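Local coordinates for protein glutathione transferase (Leptospira interrogans serovar Lai, PDB 3UBK) that probably acts as a glutathione transferase, binding glutathione and conjugating it to electrophilic substrates, at residues 18-23 with 157-162. Residues are numbered along the deposited sequence; the frame is centred on the assembly and turned at random.
Sequences VKLGIL and SGFAHL
Leu20 reaches Phe159 and Ala160 through two torsions: chi1 of -73° sets CG anti to the carbonyl carbon and beside the backbone N, and chi2 near trans (161°) then extends CD1 toward helix 153-169. On the other side Phe159 has CG anti to its backbone N, which sets CB and the CD2 edge of the ring beside the leucine methyls, and the two side chains cross at about a right angle. The methyl CD1 of Leu20 does most of the touching. It lies 3.8 Å from CB of Phe159 and 3.8 Å from CB of Ala160, a bridging position between consecutive residues of one helical turn. The same CD1 comes within 3.6 Å of the Ala160 backbone N, a van der Waals contact with the helix backbone itself. It meets the ring at the edge, near the plane, 3.9 Å from CD2 of Phe159, while CD2 of Leu20 approaches that ring carbon at 4.0 Å. Leu20 and Ala160 are paired at 7.7 Å between CA atoms, consistent with the small alanine side chain allowing CD1 to approach the backbone. Because helix 13-25 lies in the thioredoxin-like N-terminal domain and helix 153-169 in the all-helical C-terminal domain, the contact is part of the buried interface between them. Val201 of helix 196-213 also packs on Leu20, and Phe189 meets the Phe159 ring. Ser64, a glutathione-binding residue, has its side chain about 9 Å from that of Ala160. No hydrogen bond joins the two segments, and all three touching residues are buried: the contact is apolar, so dispersion and exclusion of water probably account for its contribution to the interface.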
loop_
_atom_site.group_PDB
_atom_site.type_symbol
_atom_site.label_atom_id
_atom_site.label_comp_id
_atom_site.label_asym_id
_atom_site.label_seq_id
_atom_site.Cartn_x
_atom_site.Cartn_y
_atom_site.Cartn_z
ATOM N N VAL A 18 -4.512 5.780 -11.508
ATOM C CA VAL A 18 -5.837 5.204 -11.783
ATOM C C VAL A 18 -6.270 5.464 -13.238
ATOM O O VAL A 18 -6.790 4.579 -13.939
ATOM C CB VAL A 18 -6.909 5.751 -10.807
ATOM C CG1 VAL A 18 -8.316 5.354 -11.265
ATOM C CG2 VAL A 18 -6.647 5.257 -9.358
ATOM N N LYS A 19 -6.027 6.682 -13.695
ATOM C CA LYS A 19 -6.395 7.099 -15.045
ATOM C C LYS A 19 -5.720 6.236 -16.120
ATOM O O LYS A 19 -6.336 5.882 -17.135
ATOM C CB LYS A 19 -5.999 8.575 -15.195
ATOM C CG LYS A 19 -6.761 9.372 -16.195
ATOM C CD LYS A 19 -6.536 10.866 -15.939
ATOM C CE LYS A 19 -6.693 11.642 -17.226
ATOM N NZ LYS A 19 -6.530 13.115 -17.025
ATOM N N LEU A 20 -4.445 5.902 -15.912
ATOM C CA LEU A 20 -3.736 5.025 -16.830
ATOM C C LEU A 20 -4.438 3.668 -17.009
ATOM O O LEU A 20 -4.529 3.128 -18.133
ATOM C CB LEU A 20 -2.293 4.799 -16.343
ATOM C CG LEU A 20 -1.311 5.961 -16.500
ATOM C CD1 LEU A 20 -0.070 5.804 -15.570
ATOM C CD2 LEU A 20 -0.894 6.102 -17.967
ATOM N N GLY A 21 -4.916 3.109 -15.901
ATOM C CA GLY A 21 -5.608 1.817 -15.930
ATOM C C GLY A 21 -6.947 1.915 -16.638
ATOM O O GLY A 21 -7.275 1.066 -17.456
ATOM N N ILE A 22 -7.716 2.955 -16.327
ATOM C CA ILE A 22 -9.011 3.190 -16.983
ATOM C C ILE A 22 -8.839 3.355 -18.499
ATOM O O ILE A 22 -9.564 2.740 -19.291
ATOM C CB ILE A 22 -9.713 4.438 -16.394
ATOM C CG1 ILE A 22 -10.238 4.151 -14.976
ATOM C CG2 ILE A 22 -10.880 4.911 -17.291
ATOM C CD1 ILE A 22 -10.671 5.428 -14.176
ATOM N N LEU A 23 -7.883 4.188 -18.900
ATOM C CA LEU A 23 -7.645 4.463 -20.318
ATOM C C LEU A 23 -7.188 3.224 -21.057
ATOM O O LEU A 23 -7.616 2.972 -22.182
ATOM C CB LEU A 23 -6.588 5.562 -20.484
ATOM C CG LEU A 23 -7.112 6.948 -20.105
ATOM C CD1 LEU A 23 -5.954 7.962 -20.070
ATOM C CD2 LEU A 23 -8.224 7.362 -21.097
ATOM N N SER A 157 1.358 2.379 -11.768
ATOM C CA SER A 157 2.181 2.948 -10.710
ATOM C C SER A 157 3.509 3.460 -11.270
ATOM O O SER A 157 3.944 4.564 -10.968
ATOM C CB SER A 157 2.424 1.909 -9.615
ATOM O OG SER A 157 1.226 1.650 -8.911
ATOM N N GLY A 158 4.144 2.648 -12.108
ATOM C CA GLY A 158 5.433 3.032 -12.677
ATOM C C GLY A 158 5.388 4.334 -13.470
ATOM O O GLY A 158 6.142 5.278 -13.187
ATOM N N PHE A 159 4.503 4.402 -14.463
ATOM C CA PHE A 159 4.473 5.572 -15.329
ATOM C C PHE A 159 3.983 6.803 -14.581
ATOM O O PHE A 159 4.513 7.901 -14.753
ATOM C CB PHE A 159 3.612 5.326 -16.578
ATOM C CG PHE A 159 3.739 6.413 -17.615
ATOM C CD1 PHE A 159 4.782 6.400 -18.528
ATOM C CD2 PHE A 159 2.814 7.442 -17.677
ATOM C CE1 PHE A 159 4.909 7.397 -19.481
ATOM C CE2 PHE A 159 2.933 8.449 -18.626
ATOM C CZ PHE A 159 3.977 8.429 -19.526
ATOM N N ALA A 160 2.958 6.622 -13.752
ATOM C CA ALA A 160 2.414 7.718 -12.972
ATOM C C ALA A 160 3.436 8.306 -11.978
ATOM O O ALA A 160 3.612 9.518 -11.914
ATOM C CB ALA A 160 1.167 7.259 -12.242
ATOM N N HIS A 161 4.110 7.450 -11.214
ATOM C CA HIS A 161 4.991 7.924 -10.136
ATOM C C HIS A 161 6.404 8.273 -10.608
ATOM O O HIS A 161 6.972 9.285 -10.209
ATOM C CB HIS A 161 5.084 6.881 -9.016
ATOM C CG HIS A 161 3.797 6.655 -8.289
ATOM N ND1 HIS A 161 3.062 7.683 -7.737
ATOM C CD2 HIS A 161 3.125 5.514 -7.999
ATOM C CE1 HIS A 161 1.983 7.187 -7.156
ATOM N NE2 HIS A 161 2.002 5.872 -7.293
ATOM N N LEU A 162 6.970 7.438 -11.462
ATOM C CA LEU A 162 8.351 7.625 -11.869
ATOM C C LEU A 162 8.528 8.822 -12.791
ATOM O O LEU A 162 9.577 9.452 -12.799
ATOM C CB LEU A 162 8.893 6.362 -12.534
ATOM C CG LEU A 162 8.982 5.144 -11.612
ATOM C CD1 LEU A 162 9.527 3.956 -12.385
ATOM C CD2 LEU A 162 9.823 5.413 -10.354
#